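Local coordinates for protein probable LacI-family transcriptional regulator (Corynebacterium glutamicum ATCC 13032, PDB 3BIL) that probably acts as a LacI-family transcriptional regulator, binding cis-regulatory DNA through a helix-turn-helix domain joined to a periplasmic-binding-protein-like domain, at residues V85-S90 against L299-V304; E133-L138 against R153-D158; A174-L179 against A211-G216; K236-G241 against H261-V266. All coordinates share one frame; numbering follows the deposited sequence.

How the contacts relate
The four contacts divide evenly between the two lobes of a periplasmic-binding-protein-like domain. Contacts 1 and 2 share one lobe and contacts 3 and 4 the other; the centres of contacts 1 and 4 are about 37 Å apart. No helix serves in two contacts. Contact 1 joins two helices side by side and, like contacts 2 and 3, is partly buried, whereas contact 4 lies at the surface. Contacts 2 to 4 involve a helix end or loop on at least one side, met in contact 3 by the body of helix 169-181. Chemistry follows place: contacts 1, 2 and 4 rest on methyl and methylene groups, and contact 3 centres on a serine-glutamate hydrogen bond flanked by methyl packing.

Contact 1: V85-S90 against L299-V304; sequences VTEIQS and LAQRAV
I88 and A300 meet where two helices pass closest, with their CA atoms 5.0 Å apart and the local axes approaching to 8.5 Å at a signed crossing angle of -43°. The small side chain of A300 is consistent with so close an approach. The CB of A300 points toward the 85-90 helix; it touches I88 CG1 at 3.5 Å and lies 3.8 Å from I88 N, so the methyl lies beside the backbone of the other helix as well as its side chain. The isoleucine does not point head-on. Its CG1 stands anti to the carbonyl carbon (chi1 -78°), which lays that methylene alongside the alanine and within 4.0 Å of A300 CA.

E87 closes over the same methyl from the neighbouring position of its helix. Its CB comes to 3.9 Å from A300 CB, but the chain then bends at chi2 (76°) and carries the carboxylate away from the partner helix; the aliphatic base of the residue thus does the packing. Farther along, E87 CG is only loosely approached, at 4.5 Å, by NE2 of Q301, whose side chain begins by pointing away and folds back. No hydrogen bond crosses the interface.

In the lobe as a whole, helices 79-94 and 296-308 lie next to each other over the sheet: I88 and V304 both rest on I127 of strand 126-128, L299 reaches strands 163-167 and 322-328, and on helix 79-94 Q89 hydrogen-bonds N103 of the second subunit.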
loop_
_atom_site.group_PDB
_atom_site.type_symbol
_atom_site.label_atom_id
_atom_site.label_comp_id
_atom_site.label_asym_id
_atom_site.label_seq_id
_atom_site.Cartn_x
_atom_site.Cartn_y
_atom_site.Cartn_z
ATOM N N VAL A 85 10.630 0.909 0.764
ATOM C CA VAL A 85 11.318 1.095 -0.517
ATOM C C VAL A 85 11.208 2.531 -1.015
ATOM O O VAL A 85 12.148 3.047 -1.590
ATOM C CB VAL A 85 10.931 0.060 -1.616
ATOM C CG1 VAL A 85 11.113 -1.362 -1.098
ATOM C CG2 VAL A 85 9.510 0.287 -2.138
ATOM N N THR A 86 10.083 3.190 -0.775
ATOM C CA THR A 86 9.985 4.592 -1.091
ATOM C C THR A 86 11.114 5.321 -0.348
ATOM O O THR A 86 11.843 6.094 -0.952
ATOM C CB THR A 86 8.624 5.161 -0.669
ATOM O OG1 THR A 86 7.586 4.388 -1.261
ATOM C CG2 THR A 86 8.460 6.609 -1.092
ATOM N N GLU A 87 11.275 5.066 0.947
ATOM C CA GLU A 87 12.350 5.722 1.716
ATOM C C GLU A 87 13.783 5.291 1.436
ATOM O O GLU A 87 14.705 6.083 1.617
ATOM C CB GLU A 87 12.081 5.721 3.227
ATOM C CG GLU A 87 11.752 7.131 3.767
ATOM C CD GLU A 87 10.313 7.620 3.431
ATOM O OE1 GLU A 87 9.495 7.759 4.377
ATOM O OE2 GLU A 87 10.002 7.869 2.233
ATOM N N ILE A 88 13.968 4.042 1.021
ATOM C CA ILE A 88 15.277 3.542 0.615
ATOM C C ILE A 88 15.643 4.181 -0.712
ATOM O O ILE A 88 16.808 4.467 -0.955
ATOM C CB ILE A 88 15.282 2.010 0.426
ATOM C CG1 ILE A 88 15.338 1.296 1.767
ATOM C CG2 ILE A 88 16.479 1.569 -0.398
ATOM C CD1 ILE A 88 15.004 -0.179 1.679
ATOM N N GLN A 89 14.648 4.402 -1.576
ATOM C CA GLN A 89 14.909 5.005 -2.877
ATOM C C GLN A 89 15.289 6.477 -2.747
ATOM O O GLN A 89 16.189 6.947 -3.452
ATOM C CB GLN A 89 13.724 4.880 -3.816
ATOM C CG GLN A 89 13.972 5.613 -5.096
ATOM C CD GLN A 89 12.891 5.434 -6.115
ATOM O OE1 GLN A 89 12.660 4.332 -6.610
ATOM N NE2 GLN A 89 12.235 6.535 -6.468
ATOM N N SER A 90 14.594 7.185 -1.853
ATOM C CA SER A 90 14.783 8.610 -1.653
ATOM C C SER A 90 16.166 8.929 -1.029
ATOM O O SER A 90 16.890 9.824 -1.514
ATOM C CB SER A 90 13.627 9.154 -0.822
ATOM O OG SER A 90 14.034 10.190 0.036
ATOM N N LEU A 299 15.091 3.000 9.532
ATOM C CA LEU A 299 15.654 1.718 9.143
ATOM C C LEU A 299 16.210 1.756 7.742
ATOM O O LEU A 299 17.298 1.228 7.496
ATOM C CB LEU A 299 14.605 0.630 9.219
ATOM C CG LEU A 299 14.680 -0.007 10.589
ATOM C CD1 LEU A 299 13.296 -0.474 11.082
ATOM C CD2 LEU A 299 15.710 -1.125 10.519
ATOM N N ALA A 300 15.439 2.362 6.837
ATOM C CA ALA A 300 15.849 2.635 5.469
ATOM C C ALA A 300 17.059 3.608 5.371
ATOM O O ALA A 300 17.995 3.337 4.605
ATOM C CB ALA A 300 14.665 3.155 4.668
ATOM N N GLN A 301 17.031 4.719 6.125
ATOM C CA GLN A 301 18.192 5.618 6.297
ATOM C C GLN A 301 19.415 4.810 6.721
ATOM O O GLN A 301 20.396 4.724 5.983
ATOM C CB GLN A 301 17.909 6.700 7.347
ATOM C CG GLN A 301 17.859 8.149 6.852
ATOM C CD GLN A 301 16.436 8.690 6.664
ATOM O OE1 GLN A 301 16.076 9.751 7.198
ATOM N NE2 GLN A 301 15.625 7.968 5.887
ATOM N N ARG A 302 19.340 4.180 7.891
ATOM C CA ARG A 302 20.429 3.342 8.392
ATOM C C ARG A 302 20.891 2.291 7.402
ATOM O O ARG A 302 22.088 2.110 7.232
ATOM C CB ARG A 302 20.074 2.693 9.734
ATOM C CG ARG A 302 19.957 3.702 10.858
ATOM C CD ARG A 302 21.251 3.846 11.657
ATOM N NE ARG A 302 21.115 3.350 13.040
ATOM C CZ ARG A 302 20.396 3.945 14.002
ATOM N NH1 ARG A 302 19.698 5.055 13.752
ATOM N NH2 ARG A 302 20.347 3.412 15.218
ATOM N N ALA A 303 19.954 1.605 6.748
ATOM C CA ALA A 303 20.300 0.521 5.804
ATOM C C ALA A 303 21.068 0.986 4.573
ATOM O O ALA A 303 21.904 0.252 4.050
ATOM C CB ALA A 303 19.063 -0.254 5.367
ATOM N N VAL A 304 20.765 2.187 4.094
ATOM C CA VAL A 304 21.473 2.694 2.940
ATOM C C VAL A 304 22.853 3.290 3.357
ATOM O O VAL A 304 23.838 3.104 2.644
ATOM C CB VAL A 304 20.544 3.592 2.038
ATOM C CG1 VAL A 304 20.205 4.900 2.726
ATOM C CG2 VAL A 304 21.158 3.823 0.660
#

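Contact 2: E133-L138 against R153-D158; sequences ECANQL and RELPGD
L155 packs onto A135 and L138 at the edge of a beta-alpha-beta unit of the periplasmic-binding-protein-like fold. Strand 126-128 leads through helix 135-143 into the parallel strand 148-151, and the chain that leaves this last strand brings L155 back against these two residues, near the start of the helix. The nearest CA pair, A135 CA and L155 CA, is 6.6 Å apart, and a leucine branch spans the gap.

The course of that leucine explains the whole contact. Its CB is aimed toward the helix but remains too far away to touch it. CG follows, set anti to the carbonyl carbon and beside the backbone N (chi1 -77°), which carries the branch point inward; even so, L155 CG stops 4.9 Å from A135 CB. There the two methyls part. CD1 continues the extended line of the chain, anti to CA (chi2 -178°), and passes the alanine at a similarly loose range. CD2 turns to the helix and does the touching: L155 CD2 lies 3.9 Å from A135 CA and equally far from A135 CB, so it sits over the CA-CB bond instead of meeting the methyl end-on.

All of this is apolar, and no hydrogen bond joins the two segments. L150 of strand 148-151 touches both L155 and L138, while helix 108-120 receives L138 through L115; the leucine of the loop therefore joins a larger apolar cluster. Nearby, R153 forms a salt bridge with E106. One turn after A135, the same L155 CD2 finds its second partner in L138 CD1, 4.2 Å away.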
loop_
_atom_site.group_PDB
_atom_site.type_symbol
_atom_site.label_atom_id
_atom_site.label_comp_id
_atom_site.label_asym_id
_atom_site.label_seq_id
_atom_site.Cartn_x
_atom_site.Cartn_y
_atom_site.Cartn_z
ATOM N N GLU A 133 15.111 -19.627 3.456
ATOM C CA GLU A 133 15.458 -20.648 2.476
ATOM C C GLU A 133 16.430 -20.164 1.395
ATOM O O GLU A 133 16.568 -20.812 0.363
ATOM C CB GLU A 133 14.194 -21.180 1.824
ATOM C CG GLU A 133 13.216 -21.751 2.810
ATOM C CD GLU A 133 12.715 -23.098 2.370
ATOM O OE1 GLU A 133 12.102 -23.166 1.279
ATOM O OE2 GLU A 133 12.951 -24.087 3.105
ATOM N N CYS A 134 17.100 -19.034 1.642
ATOM C CA CYS A 134 18.040 -18.409 0.699
ATOM C C CYS A 134 19.326 -18.050 1.415
ATOM O O CYS A 134 20.163 -17.314 0.880
ATOM C CB CYS A 134 17.454 -17.125 0.087
ATOM S SG CYS A 134 16.219 -17.363 -1.200
ATOM N N ALA A 135 19.471 -18.559 2.634
ATOM C CA ALA A 135 20.625 -18.255 3.467
ATOM C C ALA A 135 21.953 -18.541 2.745
ATOM O O ALA A 135 22.902 -17.762 2.847
ATOM C CB ALA A 135 20.534 -19.021 4.787
ATOM N N ASN A 136 21.998 -19.644 1.996
ATOM C CA ASN A 136 23.218 -20.059 1.299
ATOM C C ASN A 136 23.656 -19.099 0.183
ATOM O O ASN A 136 24.779 -18.578 0.220
ATOM C CB ASN A 136 23.096 -21.505 0.787
ATOM C CG ASN A 136 23.056 -22.539 1.920
ATOM O OD1 ASN A 136 23.324 -22.233 3.090
ATOM N ND2 ASN A 136 22.715 -23.771 1.569
ATOM N N GLN A 137 22.768 -18.845 -0.781
ATOM C CA GLN A 137 23.091 -17.977 -1.917
ATOM C C GLN A 137 23.471 -16.600 -1.454
ATOM O O GLN A 137 24.291 -15.937 -2.092
ATOM C CB GLN A 137 21.909 -17.814 -2.850
ATOM C CG GLN A 137 20.920 -18.943 -2.824
ATOM C CD GLN A 137 19.732 -18.634 -3.693
ATOM O OE1 GLN A 137 19.848 -17.903 -4.687
ATOM N NE2 GLN A 137 18.570 -19.181 -3.329
ATOM N N LEU A 138 22.848 -16.176 -0.354
ATOM C CA LEU A 138 23.043 -14.839 0.216
ATOM C C LEU A 138 24.420 -14.688 0.852
ATOM O O LEU A 138 24.936 -13.574 0.941
ATOM C CB LEU A 138 21.932 -14.478 1.236
ATOM C CG LEU A 138 20.600 -13.840 0.797
ATOM C CD1 LEU A 138 19.591 -13.918 1.900
ATOM C CD2 LEU A 138 20.763 -12.402 0.347
ATOM N N ARG A 153 14.199 -8.488 8.501
ATOM C CA ARG A 153 14.355 -9.894 8.878
ATOM C C ARG A 153 15.811 -10.310 8.946
ATOM O O ARG A 153 16.636 -9.850 8.165
ATOM C CB ARG A 153 13.640 -10.803 7.901
ATOM C CG ARG A 153 12.178 -10.727 8.010
ATOM C CD ARG A 153 11.530 -11.660 7.021
ATOM N NE ARG A 153 10.099 -11.380 6.902
ATOM C CZ ARG A 153 9.336 -11.750 5.879
ATOM N NH1 ARG A 153 9.853 -12.445 4.870
ATOM N NH2 ARG A 153 8.048 -11.427 5.866
ATOM N N GLU A 154 16.103 -11.207 9.881
ATOM C CA GLU A 154 17.460 -11.641 10.195
ATOM C C GLU A 154 17.668 -13.091 9.749
ATOM O O GLU A 154 16.771 -13.931 9.897
ATOM C CB GLU A 154 17.704 -11.558 11.711
ATOM C CG GLU A 154 18.412 -10.310 12.226
ATOM C CD GLU A 154 19.390 -10.596 13.402
ATOM O OE1 GLU A 154 19.999 -9.636 13.942
ATOM O OE2 GLU A 154 19.562 -11.771 13.796
ATOM N N LEU A 155 18.854 -13.383 9.214
ATOM C CA LEU A 155 19.255 -14.761 8.931
ATOM C C LEU A 155 19.373 -15.518 10.240
ATOM O O LEU A 155 19.966 -15.003 11.184
ATOM C CB LEU A 155 20.595 -14.796 8.206
ATOM C CG LEU A 155 20.688 -14.466 6.713
ATOM C CD1 LEU A 155 22.139 -14.631 6.279
ATOM C CD2 LEU A 155 19.758 -15.329 5.862
ATOM N N PRO A 156 18.816 -16.748 10.296
ATOM C CA PRO A 156 18.674 -17.447 11.577
ATOM C C PRO A 156 19.983 -17.886 12.250
ATOM O O PRO A 156 19.927 -18.328 13.396
ATOM C CB PRO A 156 17.803 -18.664 11.227
ATOM C CG PRO A 156 18.059 -18.908 9.781
ATOM C CD PRO A 156 18.300 -17.557 9.170
ATOM N N GLY A 157 21.140 -17.751 11.591
ATOM C CA GLY A 157 22.386 -18.316 12.156
ATOM C C GLY A 157 23.704 -17.549 12.120
ATOM O O GLY A 157 23.847 -16.521 12.787
ATOM N N ASP A 158 24.666 -18.087 11.358
ATOM C CA ASP A 158 26.027 -17.529 11.185
ATOM C C ASP A 158 26.054 -15.996 11.118
ATOM O O ASP A 158 26.456 -15.331 12.074
ATOM C CB ASP A 158 26.709 -18.101 9.916
ATOM C CG ASP A 158 27.128 -19.586 10.050
ATOM O OD1 ASP A 158 26.596 -20.310 10.919
ATOM O OD2 ASP A 158 27.990 -20.042 9.260
#

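Contact 3: A174-L179 against A211-G216; sequences AAVELL and ANSKIG
The carboxylate of E177 is the flat group that meets S213 across this contact. S213 OG donates to E177 OE2 at 2.8 Å, meeting it on its anti side and tilted 26° from the carboxylate plane. The glutamate chain reaches this point by bending at chi2 (-54°), bringing its end nearer than its base would suggest.

Beside this polar link lies an apolar one. V176 CG1, anti to the backbone N (chi1 169°), points between the serine and I215; it lies 3.7 Å from S213 OG and 4.1 Å from I215 CD1. One methyl thus packs beside the hydroxyl that grips E177.

S213 and I215 flank K214, whose positive phi belongs to the Schellman motif closing helix 197-212. On either side of this turn in sequence, both residues point toward helix 169-181. V176 also packs on F206 and A209 of helix 197-212, and I215 on C210. Helix 169-181 packs on the sheet as well, where A175 and L179 touch F246 of strand 244-247 and L178 touches L327 of strand 322-328.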
loop_
_atom_site.group_PDB
_atom_site.type_symbol
_atom_site.label_atom_id
_atom_site.label_comp_id
_atom_site.label_asym_id
_atom_site.label_seq_id
_atom_site.Cartn_x
_atom_site.Cartn_y
_atom_site.Cartn_z
ATOM N N ALA A 174 5.557 -1.857 26.109
ATOM C CA ALA A 174 4.640 -0.764 26.473
ATOM C C ALA A 174 3.197 -1.015 26.150
ATOM O O ALA A 174 2.277 -0.631 26.929
ATOM C CB ALA A 174 5.085 0.534 25.895
ATOM N N ALA A 175 2.954 -1.643 25.006
ATOM C CA ALA A 175 1.582 -2.044 24.706
ATOM C C ALA A 175 1.059 -3.010 25.755
ATOM O O ALA A 175 -0.058 -2.821 26.244
ATOM C CB ALA A 175 1.465 -2.627 23.344
ATOM N N VAL A 176 1.845 -4.030 26.142
ATOM C CA VAL A 176 1.365 -4.972 27.198
ATOM C C VAL A 176 1.096 -4.258 28.523
ATOM O O VAL A 176 0.001 -4.411 29.099
ATOM C CB VAL A 176 2.291 -6.191 27.392
ATOM C CG1 VAL A 176 1.916 -6.974 28.636
ATOM C CG2 VAL A 176 2.232 -7.124 26.148
ATOM N N GLU A 177 2.065 -3.438 28.966
ATOM C CA GLU A 177 1.926 -2.590 30.160
ATOM C C GLU A 177 0.618 -1.836 30.159
ATOM O O GLU A 177 -0.145 -1.927 31.112
ATOM C CB GLU A 177 3.117 -1.631 30.336
ATOM C CG GLU A 177 4.116 -2.042 31.435
ATOM C CD GLU A 177 3.434 -2.275 32.811
ATOM O OE1 GLU A 177 2.864 -1.301 33.380
ATOM O OE2 GLU A 177 3.463 -3.433 33.321
ATOM N N LEU A 178 0.348 -1.143 29.056
ATOM C CA LEU A 178 -0.881 -0.397 28.855
ATOM C C LEU A 178 -2.125 -1.251 28.893
ATOM O O LEU A 178 -3.137 -0.830 29.473
ATOM C CB LEU A 178 -0.795 0.371 27.528
ATOM C CG LEU A 178 -1.851 1.431 27.190
ATOM C CD1 LEU A 178 -1.889 2.524 28.236
ATOM C CD2 LEU A 178 -1.576 2.042 25.837
ATOM N N LEU A 179 -2.086 -2.442 28.278
ATOM C CA LEU A 179 -3.247 -3.353 28.381
ATOM C C LEU A 179 -3.470 -3.734 29.835
ATOM O O LEU A 179 -4.624 -3.740 30.324
ATOM C CB LEU A 179 -3.159 -4.599 27.451
ATOM C CG LEU A 179 -3.142 -4.198 25.959
ATOM C CD1 LEU A 179 -2.577 -5.229 24.996
ATOM C CD2 LEU A 179 -4.467 -3.595 25.495
ATOM N N ALA A 211 4.621 -11.905 31.262
ATOM C CA ALA A 211 5.211 -12.367 32.510
ATOM C C ALA A 211 5.702 -11.128 33.235
ATOM O O ALA A 211 5.343 -10.901 34.387
ATOM C CB ALA A 211 6.369 -13.352 32.243
ATOM N N ASN A 212 6.507 -10.304 32.566
ATOM C CA ASN A 212 7.082 -9.187 33.280
ATOM C C ASN A 212 6.042 -8.244 33.849
ATOM O O ASN A 212 6.289 -7.599 34.870
ATOM C CB ASN A 212 8.108 -8.407 32.484
ATOM C CG ASN A 212 8.640 -7.216 33.287
ATOM O OD1 ASN A 212 9.660 -7.337 33.972
ATOM N ND2 ASN A 212 7.907 -6.085 33.273
ATOM N N SER A 213 4.903 -8.136 33.173
ATOM C CA SER A 213 3.801 -7.297 33.625
ATOM C C SER A 213 2.945 -8.057 34.621
ATOM O O SER A 213 1.963 -7.508 35.137
ATOM C CB SER A 213 2.940 -6.881 32.435
ATOM O OG SER A 213 3.493 -5.788 31.718
ATOM N N LYS A 214 3.293 -9.336 34.847
ATOM C CA LYS A 214 2.552 -10.286 35.720
ATOM C C LYS A 214 1.051 -10.315 35.449
ATOM O O LYS A 214 0.255 -10.045 36.354
ATOM C CB LYS A 214 2.761 -9.974 37.221
ATOM C CG LYS A 214 4.214 -9.686 37.670
ATOM C CD LYS A 214 4.429 -8.199 37.948
ATOM C CE LYS A 214 3.908 -7.793 39.353
ATOM N NZ LYS A 214 3.212 -6.466 39.318
ATOM N N ILE A 215 0.668 -10.629 34.210
ATOM C CA ILE A 215 -0.750 -10.873 33.886
ATOM C C ILE A 215 -1.006 -12.333 33.541
ATOM O O ILE A 215 -2.157 -12.732 33.295
ATOM C CB ILE A 215 -1.312 -9.919 32.767
ATOM C CG1 ILE A 215 -0.341 -9.858 31.581
ATOM C CG2 ILE A 215 -1.561 -8.559 33.372
ATOM C CD1 ILE A 215 -0.966 -9.430 30.286
ATOM N N GLY A 216 0.055 -13.136 33.528
ATOM C CA GLY A 216 -0.134 -14.543 33.243
ATOM C C GLY A 216 -0.270 -14.758 31.754
ATOM O O GLY A 216 -0.354 -13.785 30.976
#

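Contact 4: K236-G241 against H261-V266; sequences KLLDQG and HKAGLV
L238 and L265 meet between two helix C-termini, each closed by a Schellman motif, in the second lobe of the periplasmic-binding-protein-like fold. Helix 227-239 gives the first leucine; the chain emerging from helix 250-262 gives the second.

The apolar interaction is a small one. The leucines reach toward each other tip to tip, and both methyls of L238 converge on one methyl of the partner: L238 CD1 lies 4.0 Å from L265 CD1. With CG anti to the carbonyl carbon (chi1 -67°), L238 sends its branched end to L265. A263 adds its methyl at the margin, with A263 CB 4.4 Å from L238 CD1. L238 also packs on L245 and V271. Backbones stay well apart, L238 CA and A263 CA being 9.0 Å from each other.

Backbone hydrogen bonds shape the two ends. G264, at positive phi, is where the chain leaves helix 250-262, and G264 N bonds to H261 O at 3.0 Å; A263 and L265, on either side of it in sequence, both point toward L238. G241 is the C-prime residue of the motif ending helix 227-239, its N making a weak bond to L238 O.

Charged groups lie around this surface patch instead of within it: K262 forms a salt bridge with E258 and a cation-pi contact with F231. The second branch of L238 completes the meeting of tips, its CD2 lying 4.1 Å from L265 CD1.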
loop_
_atom_site.group_PDB
_atom_site.type_symbol
_atom_site.label_atom_id
_atom_site.label_comp_id
_atom_site.label_asym_id
_atom_site.label_seq_id
_atom_site.Cartn_x
_atom_site.Cartn_y
_atom_site.Cartn_z
ATOM N N LYS A 236 -11.381 -16.357 15.942
ATOM C CA LYS A 236 -11.264 -17.462 16.921
ATOM C C LYS A 236 -10.857 -17.032 18.313
ATOM O O LYS A 236 -11.400 -17.556 19.301
ATOM C CB LYS A 236 -10.440 -18.617 16.373
ATOM C CG LYS A 236 -11.346 -19.428 15.509
ATOM C CD LYS A 236 -10.678 -19.956 14.265
ATOM C CE LYS A 236 -11.789 -20.509 13.364
ATOM N NZ LYS A 236 -11.417 -21.799 12.750
ATOM N N LEU A 237 -9.956 -16.035 18.391
ATOM C CA LEU A 237 -9.592 -15.378 19.673
ATOM C C LEU A 237 -10.793 -14.741 20.421
ATOM O O LEU A 237 -10.947 -14.890 21.658
ATOM C CB LEU A 237 -8.474 -14.376 19.438
ATOM C CG LEU A 237 -7.189 -15.112 19.064
ATOM C CD1 LEU A 237 -6.163 -14.247 18.316
ATOM C CD2 LEU A 237 -6.617 -15.827 20.325
ATOM N N LEU A 238 -11.648 -14.070 19.658
ATOM C CA LEU A 238 -12.884 -13.496 20.170
ATOM C C LEU A 238 -13.839 -14.580 20.635
ATOM O O LEU A 238 -14.524 -14.405 21.636
ATOM C CB LEU A 238 -13.567 -12.588 19.116
ATOM C CG LEU A 238 -12.896 -11.289 18.682
ATOM C CD1 LEU A 238 -13.557 -10.807 17.393
ATOM C CD2 LEU A 238 -12.978 -10.184 19.737
ATOM N N ASP A 239 -13.882 -15.704 19.923
ATOM C CA ASP A 239 -14.639 -16.889 20.434
ATOM C C ASP A 239 -14.084 -17.346 21.801
ATOM O O ASP A 239 -14.831 -17.546 22.752
ATOM C CB ASP A 239 -14.662 -18.042 19.410
ATOM C CG ASP A 239 -15.408 -17.670 18.122
ATOM O OD1 ASP A 239 -16.297 -16.793 18.240
ATOM O OD2 ASP A 239 -15.117 -18.225 16.999
ATOM N N GLN A 240 -12.760 -17.458 21.889
ATOM C CA GLN A 240 -12.082 -17.922 23.110
ATOM C C GLN A 240 -12.055 -16.901 24.232
ATOM O O GLN A 240 -11.389 -17.103 25.242
ATOM C CB GLN A 240 -10.654 -18.365 22.769
ATOM C CG GLN A 240 -10.614 -19.614 21.954
ATOM C CD GLN A 240 -9.249 -19.841 21.308
ATOM O OE1 GLN A 240 -8.313 -20.282 21.957
ATOM N NE2 GLN A 240 -9.142 -19.542 20.033
ATOM N N GLY A 241 -12.734 -15.777 24.039
ATOM C CA GLY A 241 -12.911 -14.783 25.102
ATOM C C GLY A 241 -12.011 -13.545 25.050
ATOM O O GLY A 241 -12.089 -12.709 25.949
ATOM N N HIS A 261 -15.210 -5.802 12.548
ATOM C CA HIS A 261 -16.259 -5.278 11.668
ATOM C C HIS A 261 -17.281 -6.358 11.442
ATOM O O HIS A 261 -18.443 -6.177 11.792
ATOM C CB HIS A 261 -15.712 -4.736 10.329
ATOM C CG HIS A 261 -16.780 -4.301 9.362
ATOM N ND1 HIS A 261 -17.486 -3.116 9.502
ATOM C CD2 HIS A 261 -17.256 -4.892 8.235
ATOM C CE1 HIS A 261 -18.358 -3.009 8.514
ATOM N NE2 HIS A 261 -18.237 -4.070 7.733
ATOM N N LYS A 262 -16.847 -7.498 10.917
ATOM C CA LYS A 262 -17.766 -8.625 10.715
ATOM C C LYS A 262 -18.533 -9.042 11.985
ATOM O O LYS A 262 -19.729 -9.203 11.927
ATOM C CB LYS A 262 -17.072 -9.794 9.999
ATOM C CG LYS A 262 -16.602 -9.363 8.570
ATOM C CD LYS A 262 -16.495 -10.493 7.488
ATOM C CE LYS A 262 -16.341 -9.866 6.077
ATOM N NZ LYS A 262 -15.352 -10.531 5.173
ATOM N N ALA A 263 -17.861 -9.161 13.130
ATOM C CA ALA A 263 -18.512 -9.523 14.418
ATOM C C ALA A 263 -19.451 -8.451 14.996
ATOM O O ALA A 263 -20.060 -8.674 16.041
ATOM C CB ALA A 263 -17.438 -9.922 15.493
ATOM N N GLY A 264 -19.528 -7.283 14.356
ATOM C CA GLY A 264 -20.284 -6.146 14.903
ATOM C C GLY A 264 -19.659 -5.352 16.063
ATOM O O GLY A 264 -20.356 -4.665 16.815
ATOM N N LEU A 265 -18.349 -5.386 16.219
ATOM C CA LEU A 265 -17.801 -4.715 17.405
ATOM C C LEU A 265 -17.179 -3.334 17.106
ATOM O O LEU A 265 -16.436 -3.164 16.137
ATOM C CB LEU A 265 -16.828 -5.653 18.160
ATOM C CG LEU A 265 -17.373 -7.032 18.555
ATOM C CD1 LEU A 265 -16.272 -8.083 18.470
ATOM C CD2 LEU A 265 -18.004 -7.035 19.984
ATOM N N VAL A 266 -17.486 -2.348 17.943
ATOM C CA VAL A 266 -16.801 -1.055 17.883
ATOM C C VAL A 266 -15.451 -1.151 18.607
ATOM O O VAL A 266 -15.405 -1.296 19.826
ATOM C CB VAL A 266 -17.668 0.119 18.490
ATOM C CG1 VAL A 266 -17.056 1.515 18.150
ATOM C CG2 VAL A 266 -19.105 0.053 17.999
#